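Long-range contacts in CCMAN5 (Cellulosimicrobium cellulans, PDB 2XSG), which probably hydrolyses alpha-mannosidic linkages as a bacterial glycoside hydrolase of family GH92, a family whose members bind calcium: residues A[166-176]-A[187-195]; A[256-265]-A[325-333]. All coordinates share one frame; numbering follows the deposited sequence.

Contact 1 (A[166-176]-A[187-195]); sequences NNTSRRSSSVQ and LSGQVTGYF
Segments 166-176 and 187-195 form an antiparallel beta hairpin in the N-terminal domain of this GH92 enzyme, with a classic beta bulge, where Arg171 and Ser172 both face Thr192. The short strand axes run at 164° to each other. At the bulge Thr192 O accepts from Arg171 N at 2.7 Å, and more weakly from Ser172 N and Arg170 NH1. The Arg170 chain bends at chi2 and chi3, which turns its guanidinium back to that carbonyl. Val191 CB lies over one guanidinium face. Arg170 also bonds Leu163 O and forms a salt bridge with Asp78, so this buried charge is tied to the neighbouring part of the domain. Past the bulge, Thr192 N donates to Ser172 O at 2.8 Å. Toward the hairpin turn, Gln176 and Ser188 exchange two backbone bonds.

The Arg171 side chain runs alongside that of Tyr194, with its guanidinium nearly parallel to the ring (planes 11° apart). Arg171 NH2 sits 3.3 Å from Tyr194 CG, over the ring face but offset toward the rim. Arg171 NE bonds Ser169 OG in the guanidinium plane, which should limit rotation of the group. Gln190 reaches back along the same face of the sheet. Gln190 NE2 donates to Ser172 OG at 3.0 Å, while its OE1 accepts from Thr192 OG1, so both ends of the amide are held.

Asn166 OD1 accepts from Thr168 N, an Asx turn, and also from Ser169 N, the Asx motif. Water 1 donates to the same oxygen and to Tyr194 O. Beside it, Thr168 OG1, which also bonds Gly74 O, meets the edge of the Phe195 ring in plane, 3.5 Å from Phe195 CD1.

Contact 2 (A[256-265]-A[325-333]); sequences PVSVEQARID and ATSTSGTYR
The backbones approach at two places, with Val257 and Arg333 5.6 Å apart and Asp265 and Thr328 5.4 Å apart (CA to CA), where helix 259-265 lies beside the type I beta turn from Ser327 to Gly330. Asp265 OD1 grips the turn. Asp265 OD1 accepts from Thr328 OG1 at 2.6 Å through its anti lone pair, and from Thr328 N at 2.9 Å from above the carboxylate plane. Gln261 NE2 is a third donor to the same oxygen. An alanine here would remove the carboxylate, and Thr328 N and OG1 would probably be left without their shared acceptor and the Gln261 amide less firmly fixed.

Gln261 leaves the helix with CG anti to the backbone N (chi1 -174°) and bends at chi2, which lays its amide along the turn. Gln261 CG packs 3.5 Å from Ser327 CB. Gln261 NE2 also donates to Ser329 OG at 3.1 Å, and water 4 joins Gln261 OE1 to Thr331 OG1.

At the other end, Arg333 NE donates to Pro256 O at 2.7 Å, nearly along the C=O axis and in the guanidinium plane. A weak bond from Arg333 NH2 reaches the same oxygen. Val257 CG2 rests against Thr331 OG1 and the backbone of Tyr332, while Pro256 CG touches Ala325 O.

Ser258 caps the helix, its OG accepting from Gln261 N. The arrangement is an N-capped helix that follows strand 248-255 and is pinned to a beta turn leading into the short strand 331-333.

In the fold
From the N terminus, the chain first makes contact 1, a local closure in which strands 169-179 and 185-195 pair with only ten residues between the segments. It then runs through strand 198-208 and later strand 248-255, which belong to the same branched antiparallel sheet, before entering helix 259-270. Contact 2 closes a longer loop of 59 residues, mostly helical. The two contacts are in series, neither nested nor crossed. The centres of contact 1 and contact 2 are about 17 Å apart. They touch where Val259 and Arg263 pack on Ser188 and Gly189. Helix 259-270 thus lies between the hairpin sheet and the turn at 327-330, linking the N-terminal sheet to a part of the catalytic-domain sequence.

Contact 1 (A[166-176]-A[187-195])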
ATOM      1  N   ASN A 166      -2.334 -17.520 -11.055  1.00  2.92           N
ATOM      2  CA  ASN A 166      -2.848 -16.312 -10.401  1.00  3.13           C
ATOM      3  C   ASN A 166      -2.790 -16.492  -8.895  1.00  3.00           C
ATOM      4  O   ASN A 166      -2.981 -17.607  -8.410  1.00  2.83           O
ATOM      5  CB  ASN A 166      -4.287 -16.022 -10.847  1.00  2.16           C
ATOM      6  CG  ASN A 166      -4.781 -14.674 -10.363  1.00  3.11           C
ATOM      7  OD1 ASN A 166      -5.240 -14.544  -9.232  1.00  3.68           O
ATOM      8  ND2 ASN A 166      -4.716 -13.664 -11.234  1.00  2.36           N
ATOM      9  N   ASN A 167      -2.550 -15.399  -8.169  1.00  2.90           N
ATOM     10  CA  ASN A 167      -2.473 -15.434  -6.704  1.00  3.44           C
ATOM     11  C   ASN A 167      -3.776 -15.798  -6.002  1.00  3.97           C
ATOM     12  O   ASN A 167      -3.756 -16.296  -4.867  1.00  4.22           O
ATOM     13  CB  ASN A 167      -1.880 -14.126  -6.146  1.00  2.69           C
ATOM     14  CG  ASN A 167      -0.390 -14.012  -6.423  1.00  2.71           C
ATOM     15  OD1 ASN A 167       0.316 -15.022  -6.483  1.00  3.87           O
ATOM     16  ND2 ASN A 167       0.089 -12.803  -6.606  1.00  2.12           N
ATOM     17  N   THR A 168      -4.893 -15.576  -6.688  1.00  4.11           N
ATOM     18  CA  THR A 168      -6.202 -15.905  -6.138  1.00  4.11           C
ATOM     19  C   THR A 168      -7.085 -16.689  -7.097  1.00  3.76           C
ATOM     20  O   THR A 168      -7.572 -17.749  -6.738  1.00  4.27           O
ATOM     21  CB  THR A 168      -6.944 -14.650  -5.644  1.00  3.74           C
ATOM     22  OG1 THR A 168      -6.273 -14.139  -4.491  1.00  5.39           O
ATOM     23  CG2 THR A 168      -8.388 -14.979  -5.265  1.00  3.94           C
ATOM     24  N   SER A 169      -7.312 -16.184  -8.305  1.00  3.33           N
ATOM     25  CA  SER A 169      -8.290 -16.838  -9.179  1.00  2.77           C
ATOM     26  C   SER A 169      -8.138 -16.407 -10.621  1.00  2.78           C
ATOM     27  O   SER A 169      -8.263 -15.220 -10.941  1.00  2.21           O
ATOM     28  CB  SER A 169      -9.731 -16.554  -8.697  1.00  2.48           C
ATOM     29  OG  SER A 169     -10.692 -17.094  -9.591  1.00  2.30           O
ATOM     30  N   ARG A 170      -7.866 -17.390 -11.470  1.00  2.21           N
ATOM     31  CA  ARG A 170      -7.844 -17.203 -12.905  1.00  3.20           C
ATOM     32  C   ARG A 170      -9.266 -17.367 -13.438  1.00  3.11           C
ATOM     33  O   ARG A 170      -9.908 -18.397 -13.194  1.00  2.98           O
ATOM     34  CB  ARG A 170      -6.880 -18.213 -13.559  1.00  3.45           C
ATOM     35  CG  ARG A 170      -7.083 -18.474 -15.062  1.00  2.73           C
ATOM     36  CD  ARG A 170      -6.902 -17.208 -15.945  1.00  4.41           C
ATOM     37  NE  ARG A 170      -5.507 -16.789 -15.953  1.00  2.89           N
ATOM     38  CZ  ARG A 170      -5.044 -15.669 -15.405  1.00  2.98           C
ATOM     39  NH1 ARG A 170      -5.861 -14.776 -14.843  1.00  4.16           N
ATOM     40  NH2 ARG A 170      -3.750 -15.419 -15.452  1.00  2.00           N
ATOM     41  N   ARG A 171      -9.751 -16.351 -14.139  1.00  2.36           N
ATOM     42  CA  ARG A 171     -11.113 -16.390 -14.709  1.00  2.85           C
ATOM     43  C   ARG A 171     -11.123 -16.773 -16.182  1.00  2.64           C
ATOM     44  O   ARG A 171     -11.892 -17.640 -16.582  1.00  2.70           O
ATOM     45  CB  ARG A 171     -11.880 -15.073 -14.462  1.00  2.39           C
ATOM     46  CG  ARG A 171     -12.116 -14.765 -12.968  1.00  3.88           C
ATOM     47  CD  ARG A 171     -12.884 -15.907 -12.277  1.00  4.93           C
ATOM     48  NE  ARG A 171     -12.899 -15.822 -10.810  1.00  7.90           N
ATOM     49  CZ  ARG A 171     -13.772 -15.095 -10.109  1.00  9.00           C
ATOM     50  NH1 ARG A 171     -14.686 -14.367 -10.732  1.00  6.83           N
ATOM     51  NH2 ARG A 171     -13.730 -15.084  -8.779  1.00  7.40           N
ATOM     52  N   SER A 172     -10.269 -16.129 -16.973  1.00  2.18           N
ATOM     53  CA  SER A 172     -10.100 -16.481 -18.379  1.00  2.36           C
ATOM     54  C   SER A 172      -8.729 -16.010 -18.873  1.00  2.53           C
ATOM     55  O   SER A 172      -8.125 -15.096 -18.290  1.00  2.00           O
ATOM     56  CB  SER A 172     -11.216 -15.903 -19.246  1.00  2.33           C
ATOM     57  OG  SER A 172     -11.184 -14.489 -19.238  1.00  3.72           O
ATOM     58  N   SER A 173      -8.240 -16.644 -19.933  1.00  2.41           N
ATOM     59  CA  SER A 173      -6.986 -16.228 -20.550  1.00  3.42           C
ATOM     60  C   SER A 173      -6.974 -16.597 -22.027  1.00  3.80           C
ATOM     61  O   SER A 173      -7.776 -17.436 -22.469  1.00  4.55           O
ATOM     62  CB  SER A 173      -5.785 -16.876 -19.836  1.00  3.32           C
ATOM     63  OG  SER A 173      -5.752 -18.275 -20.092  1.00  4.99           O
ATOM     64  N   SER A 174      -6.089 -15.953 -22.789  1.00  4.11           N
ATOM     65  CA  SER A 174      -5.895 -16.294 -24.205  1.00  4.21           C
ATOM     66  C   SER A 174      -4.466 -16.056 -24.619  1.00  4.20           C
ATOM     67  O   SER A 174      -3.734 -15.277 -23.993  1.00  3.42           O
ATOM     68  CB  SER A 174      -6.820 -15.484 -25.119  1.00  3.97           C
ATOM     69  OG  SER A 174      -6.450 -14.107 -25.098  1.00  2.64           O
ATOM     70  N   VAL A 175      -4.077 -16.729 -25.697  1.00  4.48           N
ATOM     71  CA  VAL A 175      -2.749 -16.557 -26.261  1.00  4.87           C
ATOM     72  C   VAL A 175      -2.832 -16.740 -27.781  1.00  5.58           C
ATOM     73  O   VAL A 175      -3.474 -17.669 -28.266  1.00  5.67           O
ATOM     74  CB  VAL A 175      -1.705 -17.483 -25.567  1.00  4.88           C
ATOM     75  CG1 VAL A 175      -2.109 -18.982 -25.692  1.00  4.21           C
ATOM     76  CG2 VAL A 175      -0.275 -17.216 -26.110  1.00  4.08           C
ATOM     77  N   GLN A 176      -2.257 -15.794 -28.512  1.00  5.95           N
ATOM     78  CA  GLN A 176      -2.098 -15.899 -29.948  1.00  7.10           C
ATOM     79  C   GLN A 176      -0.599 -15.842 -30.224  1.00  6.89           C
ATOM     80  O   GLN A 176       0.099 -14.962 -29.702  1.00  6.23           O
ATOM     81  CB  GLN A 176      -2.831 -14.736 -30.620  1.00  8.08           C
ATOM     82  CG  GLN A 176      -2.778 -14.724 -32.148  1.00 11.45           C
ATOM     83  CD  GLN A 176      -3.719 -15.734 -32.753  1.00 12.62           C
ATOM     84  OE1 GLN A 176      -4.920 -15.722 -32.482  1.00 16.87           O
ATOM     85  NE2 GLN A 176      -3.178 -16.629 -33.560  1.00 14.62           N
ATOM     86  N   LEU A 187       3.827 -13.263 -28.600  1.00  3.42           N
ATOM     87  CA  LEU A 187       2.658 -13.858 -27.958  1.00  3.46           C
ATOM     88  C   LEU A 187       1.785 -12.728 -27.438  1.00  2.95           C
ATOM     89  O   LEU A 187       2.302 -11.741 -26.919  1.00  3.18           O
ATOM     90  CB  LEU A 187       3.076 -14.724 -26.769  1.00  3.07           C
ATOM     91  CG  LEU A 187       4.073 -15.875 -26.944  1.00  6.46           C
ATOM     92  CD1 LEU A 187       4.355 -16.579 -25.612  1.00  5.97           C
ATOM     93  CD2 LEU A 187       3.560 -16.874 -27.974  1.00  8.07           C
ATOM     94  N   SER A 188       0.470 -12.860 -27.570  1.00  2.81           N
ATOM     95  CA  SER A 188      -0.422 -11.813 -27.076  1.00  2.87           C
ATOM     96  C   SER A 188      -1.797 -12.346 -26.761  1.00  2.60           C
ATOM     97  O   SER A 188      -2.217 -13.379 -27.311  1.00  2.37           O
ATOM     98  CB  SER A 188      -0.547 -10.682 -28.109  1.00  2.38           C
ATOM     99  OG  SER A 188      -1.240 -11.146 -29.256  1.00  4.19           O
ATOM    100  N   GLY A 189      -2.500 -11.618 -25.890  1.00  2.32           N
ATOM    101  CA  GLY A 189      -3.840 -11.983 -25.462  1.00  2.92           C
ATOM    102  C   GLY A 189      -4.243 -11.247 -24.201  1.00  3.37           C
ATOM    103  O   GLY A 189      -3.769 -10.142 -23.945  1.00  3.64           O
ATOM    104  N   GLN A 190      -5.111 -11.870 -23.407  1.00  3.30           N
ATOM    105  CA  GLN A 190      -5.625 -11.249 -22.195  1.00  2.71           C
ATOM    106  C   GLN A 190      -5.588 -12.232 -21.043  1.00  3.25           C
ATOM    107  O   GLN A 190      -5.612 -13.461 -21.241  1.00  3.00           O
ATOM    108  CB  GLN A 190      -7.055 -10.751 -22.418  1.00  2.62           C
ATOM    109  CG  GLN A 190      -8.094 -11.866 -22.663  1.00  3.37           C
ATOM    110  CD  GLN A 190      -8.700 -12.407 -21.362  1.00  3.64           C
ATOM    111  OE1 GLN A 190      -8.587 -11.783 -20.305  1.00  4.32           O
ATOM    112  NE2 GLN A 190      -9.339 -13.565 -21.441  1.00  2.49           N
ATOM    113  N   VAL A 191      -5.522 -11.685 -19.835  1.00  2.75           N
ATOM    114  CA  VAL A 191      -5.678 -12.475 -18.636  1.00  2.84           C
ATOM    115  C   VAL A 191      -6.725 -11.782 -17.784  1.00  2.99           C
ATOM    116  O   VAL A 191      -6.686 -10.565 -17.616  1.00  3.42           O
ATOM    117  CB  VAL A 191      -4.336 -12.674 -17.861  1.00  2.76           C
ATOM    118  CG1 VAL A 191      -3.382 -13.559 -18.649  1.00  2.21           C
ATOM    119  CG2 VAL A 191      -3.667 -11.344 -17.545  1.00  2.00           C
ATOM    120  N   THR A 192      -7.687 -12.554 -17.291  1.00  3.49           N
ATOM    121  CA  THR A 192      -8.717 -12.020 -16.397  1.00  3.69           C
ATOM    122  C   THR A 192      -8.608 -12.753 -15.067  1.00  3.59           C
ATOM    123  O   THR A 192      -8.662 -13.990 -15.007  1.00  3.66           O
ATOM    124  CB  THR A 192     -10.129 -12.116 -17.039  1.00  3.99           C
ATOM    125  OG1 THR A 192     -10.144 -11.328 -18.234  1.00  3.00           O
ATOM    126  CG2 THR A 192     -11.248 -11.628 -16.084  1.00  3.82           C
ATOM    127  N   GLY A 193      -8.382 -11.983 -14.011  1.00  3.51           N
ATOM    128  CA  GLY A 193      -8.227 -12.536 -12.677  1.00  3.21           C
ATOM    129  C   GLY A 193      -9.259 -11.960 -11.728  1.00  3.55           C
ATOM    130  O   GLY A 193     -10.125 -11.182 -12.125  1.00  3.98           O
ATOM    131  N   TYR A 194      -9.171 -12.333 -10.462  1.00  3.25           N
ATOM    132  CA  TYR A 194     -10.067 -11.783  -9.474  1.00  3.16           C
ATOM    133  C   TYR A 194      -9.309 -11.624  -8.167  1.00  3.32           C
ATOM    134  O   TYR A 194      -8.485 -12.471  -7.820  1.00  3.33           O
ATOM    135  CB  TYR A 194     -11.292 -12.691  -9.298  1.00  3.16           C
ATOM    136  CG  TYR A 194     -12.318 -12.184  -8.297  1.00  4.17           C
ATOM    137  CD1 TYR A 194     -12.148 -12.403  -6.923  1.00  3.97           C
ATOM    138  CD2 TYR A 194     -13.466 -11.500  -8.720  1.00  5.69           C
ATOM    139  CE1 TYR A 194     -13.076 -11.940  -5.990  1.00  3.45           C
ATOM    140  CE2 TYR A 194     -14.427 -11.035  -7.778  1.00  2.97           C
ATOM    141  CZ  TYR A 194     -14.215 -11.269  -6.420  1.00  4.00           C
ATOM    142  OH  TYR A 194     -15.112 -10.817  -5.469  1.00  2.70           O
ATOM    143  N   PHE A 195      -9.564 -10.519  -7.471  1.00  3.03           N
ATOM    144  CA  PHE A 195      -9.121 -10.373  -6.091  1.00  3.26           C
ATOM    145  C   PHE A 195     -10.126  -9.569  -5.284  1.00  3.45           C
ATOM    146  O   PHE A 195     -10.569  -8.494  -5.704  1.00  3.19           O
ATOM    147  CB  PHE A 195      -7.735  -9.733  -5.999  1.00  2.96           C
ATOM    148  CG  PHE A 195      -7.226  -9.602  -4.589  1.00  2.81           C
ATOM    149  CD1 PHE A 195      -6.818 -10.736  -3.866  1.00  2.17           C
ATOM    150  CD2 PHE A 195      -7.189  -8.355  -3.961  1.00  2.00           C
ATOM    151  CE1 PHE A 195      -6.351 -10.633  -2.547  1.00  2.00           C
ATOM    152  CE2 PHE A 195      -6.719  -8.233  -2.641  1.00  2.00           C
ATOM    153  CZ  PHE A 195      -6.292  -9.370  -1.931  1.00  2.00           C
TER
HETATM  154  O   HOH W   1      -5.792 -11.953  -8.517  1.00  2.00           O
HETATM  155  O   HOH W   2      -5.117 -13.918 -27.824  1.00 17.67           O
HETATM  156  O   HOH W   3       0.487 -12.577 -30.989  1.00  4.44           O

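Contact 2 (A[256-265]-A[325-333])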
ATOM      1  N   PRO A 256      -4.105  -2.098 -19.972  1.00  2.29           N
ATOM      2  CA  PRO A 256      -5.510  -2.266 -19.651  1.00  2.32           C
ATOM      3  C   PRO A 256      -6.407  -2.020 -20.862  1.00  2.53           C
ATOM      4  O   PRO A 256      -7.629  -2.260 -20.790  1.00  2.28           O
ATOM      5  CB  PRO A 256      -5.754  -1.192 -18.579  1.00  2.75           C
ATOM      6  CG  PRO A 256      -4.363  -0.767 -18.109  1.00  2.07           C
ATOM      7  CD  PRO A 256      -3.554  -0.884 -19.350  1.00  2.52           C
ATOM      8  N   VAL A 257      -5.814  -1.570 -21.968  1.00  2.41           N
ATOM      9  CA  VAL A 257      -6.591  -1.111 -23.126  1.00  2.47           C
ATOM     10  C   VAL A 257      -6.740  -2.176 -24.228  1.00  2.66           C
ATOM     11  O   VAL A 257      -7.863  -2.468 -24.672  1.00  2.13           O
ATOM     12  CB  VAL A 257      -5.986   0.190 -23.702  1.00  2.32           C
ATOM     13  CG1 VAL A 257      -6.589   0.555 -25.060  1.00  2.00           C
ATOM     14  CG2 VAL A 257      -6.154   1.334 -22.698  1.00  3.40           C
ATOM     15  N   SER A 258      -5.620  -2.718 -24.703  1.00  2.91           N
ATOM     16  CA  SER A 258      -5.667  -3.708 -25.781  1.00  3.37           C
ATOM     17  C   SER A 258      -4.316  -4.297 -26.031  1.00  3.75           C
ATOM     18  O   SER A 258      -3.293  -3.792 -25.526  1.00  3.80           O
ATOM     19  CB  SER A 258      -6.210  -3.098 -27.088  1.00  3.66           C
ATOM     20  OG  SER A 258      -5.270  -2.222 -27.710  1.00  3.41           O
ATOM     21  N   VAL A 259      -4.308  -5.388 -26.794  1.00  3.20           N
ATOM     22  CA  VAL A 259      -3.061  -5.993 -27.205  1.00  3.32           C
ATOM     23  C   VAL A 259      -2.272  -5.013 -28.077  1.00  3.51           C
ATOM     24  O   VAL A 259      -1.069  -4.827 -27.881  1.00  3.41           O
ATOM     25  CB  VAL A 259      -3.299  -7.336 -27.936  1.00  3.86           C
ATOM     26  CG1 VAL A 259      -2.175  -7.613 -28.949  1.00  2.01           C
ATOM     27  CG2 VAL A 259      -3.399  -8.481 -26.905  1.00  3.03           C
ATOM     28  N   GLU A 260      -2.952  -4.369 -29.026  1.00  3.75           N
ATOM     29  CA  GLU A 260      -2.256  -3.478 -29.911  1.00  4.54           C
ATOM     30  C   GLU A 260      -1.741  -2.253 -29.163  1.00  3.61           C
ATOM     31  O   GLU A 260      -0.629  -1.791 -29.438  1.00  3.61           O
ATOM     32  CB  GLU A 260      -3.093  -3.110 -31.149  1.00  5.71           C
ATOM     33  CG  GLU A 260      -2.288  -2.334 -32.230  1.00 10.78           C
ATOM     34  CD  GLU A 260      -1.209  -3.161 -32.968  1.00 16.87           C
ATOM     35  OE1 GLU A 260      -1.389  -4.379 -33.208  1.00 18.18           O
ATOM     36  OE2 GLU A 260      -0.167  -2.571 -33.323  1.00 20.50           O
ATOM     37  N   GLN A 261      -2.499  -1.761 -28.191  1.00  2.90           N
ATOM     38  CA  GLN A 261      -1.976  -0.699 -27.339  1.00  2.88           C
ATOM     39  C   GLN A 261      -0.712  -1.158 -26.576  1.00  2.58           C
ATOM     40  O   GLN A 261       0.246  -0.395 -26.462  1.00  2.98           O
ATOM     41  CB  GLN A 261      -3.039  -0.153 -26.384  1.00  2.40           C
ATOM     42  CG  GLN A 261      -2.563   1.062 -25.590  1.00  3.26           C
ATOM     43  CD  GLN A 261      -2.280   2.262 -26.484  1.00  2.00           C
ATOM     44  OE1 GLN A 261      -3.192   2.818 -27.080  1.00  4.28           O
ATOM     45  NE2 GLN A 261      -1.010   2.654 -26.586  1.00  2.16           N
ATOM     46  N   ALA A 262      -0.701  -2.407 -26.103  1.00  2.36           N
ATOM     47  CA  ALA A 262       0.482  -2.964 -25.428  1.00  3.15           C
ATOM     48  C   ALA A 262       1.716  -2.991 -26.359  1.00  3.19           C
ATOM     49  O   ALA A 262       2.821  -2.695 -25.941  1.00  2.33           O
ATOM     50  CB  ALA A 262       0.184  -4.354 -24.875  1.00  2.29           C
ATOM     51  N   ARG A 263       1.494  -3.342 -27.626  1.00  3.93           N
ATOM     52  CA  ARG A 263       2.540  -3.315 -28.659  1.00  4.21           C
ATOM     53  C   ARG A 263       3.118  -1.922 -28.894  1.00  4.40           C
ATOM     54  O   ARG A 263       4.336  -1.745 -28.977  1.00  4.20           O
ATOM     55  CB  ARG A 263       1.980  -3.886 -29.962  1.00  3.85           C
ATOM     56  CG  ARG A 263       1.847  -5.402 -29.943  1.00  4.18           C
ATOM     57  CD  ARG A 263       1.002  -5.848 -31.122  1.00  6.71           C
ATOM     58  NE  ARG A 263       0.815  -7.292 -31.163  1.00  7.10           N
ATOM     59  CZ  ARG A 263      -0.118  -7.916 -31.881  1.00 10.39           C
ATOM     60  NH1 ARG A 263      -0.987  -7.213 -32.610  1.00  7.53           N
ATOM     61  NH2 ARG A 263      -0.189  -9.252 -31.860  1.00  9.33           N
ATOM     62  N   ILE A 264       2.233  -0.938 -29.006  1.00  4.35           N
ATOM     63  CA  ILE A 264       2.643   0.456 -29.124  1.00  4.33           C
ATOM     64  C   ILE A 264       3.424   0.884 -27.872  1.00  4.16           C
ATOM     65  O   ILE A 264       4.526   1.432 -27.981  1.00  3.37           O
ATOM     66  CB  ILE A 264       1.430   1.352 -29.334  1.00  4.59           C
ATOM     67  CG1 ILE A 264       0.841   1.100 -30.728  1.00  6.53           C
ATOM     68  CG2 ILE A 264       1.783   2.852 -29.094  1.00  4.38           C
ATOM     69  CD1 ILE A 264      -0.575   1.622 -30.876  1.00  6.67           C
ATOM     70  N   ASP A 265       2.862   0.609 -26.696  1.00  3.82           N
ATOM     71  CA  ASP A 265       3.531   0.923 -25.431  1.00  4.14           C
ATOM     72  C   ASP A 265       4.931   0.339 -25.407  1.00  4.54           C
ATOM     73  O   ASP A 265       5.868   0.986 -24.944  1.00  4.24           O
ATOM     74  CB  ASP A 265       2.736   0.382 -24.233  1.00  4.12           C
ATOM     75  CG  ASP A 265       1.391   1.080 -24.043  1.00  4.85           C
ATOM     76  OD1 ASP A 265       1.191   2.211 -24.565  1.00  5.62           O
ATOM     77  OD2 ASP A 265       0.515   0.487 -23.370  1.00  7.42           O
ATOM     78  N   ALA A 325      -2.175   3.189 -14.621  1.00  2.71           N
ATOM     79  CA  ALA A 325      -3.111   2.440 -15.478  1.00  2.49           C
ATOM     80  C   ALA A 325      -3.396   3.149 -16.816  1.00  2.51           C
ATOM     81  O   ALA A 325      -4.432   2.925 -17.439  1.00  2.76           O
ATOM     82  CB  ALA A 325      -4.406   2.187 -14.734  1.00  2.56           C
ATOM     83  N   THR A 326      -2.442   3.967 -17.256  1.00  2.52           N
ATOM     84  CA  THR A 326      -2.527   4.761 -18.497  1.00  2.79           C
ATOM     85  C   THR A 326      -1.578   4.238 -19.574  1.00  2.94           C
ATOM     86  O   THR A 326      -0.438   3.870 -19.284  1.00  3.21           O
ATOM     87  CB  THR A 326      -2.174   6.259 -18.208  1.00  2.00           C
ATOM     88  OG1 THR A 326      -2.992   6.730 -17.129  1.00  2.53           O
ATOM     89  CG2 THR A 326      -2.360   7.174 -19.434  1.00  2.00           C
ATOM     90  N   SER A 327      -2.049   4.235 -20.817  1.00  3.10           N
ATOM     91  CA  SER A 327      -1.231   3.867 -21.969  1.00  3.68           C
ATOM     92  C   SER A 327      -0.265   4.983 -22.337  1.00  3.60           C
ATOM     93  O   SER A 327      -0.406   6.103 -21.849  1.00  3.75           O
ATOM     94  CB  SER A 327      -2.129   3.567 -23.166  1.00  3.17           C
ATOM     95  OG  SER A 327      -2.742   4.749 -23.674  1.00  4.96           O
ATOM     96  N   THR A 328       0.702   4.680 -23.210  1.00  3.53           N
ATOM     97  CA  THR A 328       1.626   5.708 -23.730  1.00  4.17           C
ATOM     98  C   THR A 328       0.912   6.699 -24.657  1.00  4.49           C
ATOM     99  O   THR A 328       1.446   7.763 -24.970  1.00  4.47           O
ATOM    100  CB  THR A 328       2.880   5.099 -24.418  1.00  4.06           C
ATOM    101  OG1 THR A 328       2.478   4.274 -25.527  1.00  5.52           O
ATOM    102  CG2 THR A 328       3.679   4.265 -23.427  1.00  2.44           C
ATOM    103  N   SER A 329      -0.303   6.341 -25.081  1.00  4.69           N
ATOM    104  CA  SER A 329      -1.115   7.211 -25.912  1.00  4.95           C
ATOM    105  C   SER A 329      -2.046   8.112 -25.094  1.00  4.97           C
ATOM    106  O   SER A 329      -2.851   8.846 -25.675  1.00  5.33           O
ATOM    107  CB  SER A 329      -1.933   6.388 -26.912  1.00  4.87           C
ATOM    108  OG  SER A 329      -1.099   5.525 -27.658  1.00  4.85           O
ATOM    109  N   GLY A 330      -1.942   8.041 -23.766  1.00  4.36           N
ATOM    110  CA  GLY A 330      -2.773   8.839 -22.863  1.00  4.52           C
ATOM    111  C   GLY A 330      -4.210   8.368 -22.694  1.00  4.00           C
ATOM    112  O   GLY A 330      -5.088   9.174 -22.399  1.00  4.64           O
ATOM    113  N   THR A 331      -4.452   7.070 -22.875  1.00  3.80           N
ATOM    114  CA  THR A 331      -5.779   6.484 -22.696  1.00  2.64           C
ATOM    115  C   THR A 331      -5.825   5.482 -21.533  1.00  2.77           C
ATOM    116  O   THR A 331      -4.798   4.984 -21.091  1.00  2.53           O
ATOM    117  CB  THR A 331      -6.298   5.793 -23.979  1.00  2.78           C
ATOM    118  OG1 THR A 331      -5.476   4.667 -24.299  1.00  3.02           O
ATOM    119  CG2 THR A 331      -6.315   6.764 -25.167  1.00  3.04           C
ATOM    120  N   TYR A 332      -7.031   5.186 -21.056  1.00  2.66           N
ATOM    121  CA  TYR A 332      -7.242   4.223 -19.982  1.00  2.99           C
ATOM    122  C   TYR A 332      -8.547   3.463 -20.258  1.00  3.61           C
ATOM    123  O   TYR A 332      -9.327   3.858 -21.127  1.00  3.30           O
ATOM    124  CB  TYR A 332      -7.271   4.957 -18.630  1.00  3.35           C
ATOM    125  CG  TYR A 332      -8.569   5.675 -18.304  1.00  3.30           C
ATOM    126  CD1 TYR A 332      -8.805   6.994 -18.719  1.00  4.95           C
ATOM    127  CD2 TYR A 332      -9.569   5.030 -17.569  1.00  3.25           C
ATOM    128  CE1 TYR A 332     -10.027   7.650 -18.408  1.00  2.60           C
ATOM    129  CE2 TYR A 332     -10.768   5.677 -17.248  1.00  4.09           C
ATOM    130  CZ  TYR A 332     -10.998   6.981 -17.676  1.00  3.14           C
ATOM    131  OH  TYR A 332     -12.214   7.580 -17.353  1.00  4.34           O
ATOM    132  N   ARG A 333      -8.789   2.359 -19.556  1.00  3.96           N
ATOM    133  CA  ARG A 333     -10.066   1.684 -19.714  1.00  4.36           C
ATOM    134  C   ARG A 333     -10.945   1.934 -18.509  1.00  4.46           C
ATOM    135  O   ARG A 333     -10.512   1.786 -17.370  1.00  4.09           O
ATOM    136  CB  ARG A 333      -9.925   0.176 -19.962  1.00  5.00           C
ATOM    137  CG  ARG A 333     -11.313  -0.512 -20.026  1.00  7.51           C
ATOM    138  CD  ARG A 333     -11.269  -1.915 -20.562  1.00 12.03           C
ATOM    139  NE  ARG A 333     -10.142  -2.617 -19.994  1.00 17.68           N
ATOM    140  CZ  ARG A 333     -10.158  -3.327 -18.870  1.00 15.89           C
ATOM    141  NH1 ARG A 333     -11.275  -3.482 -18.165  1.00 16.39           N
ATOM    142  NH2 ARG A 333      -9.029  -3.883 -18.474  1.00 12.08           N
TER
HETATM  143  O   HOH W   4      -5.659   3.627 -26.732  1.00  4.06           O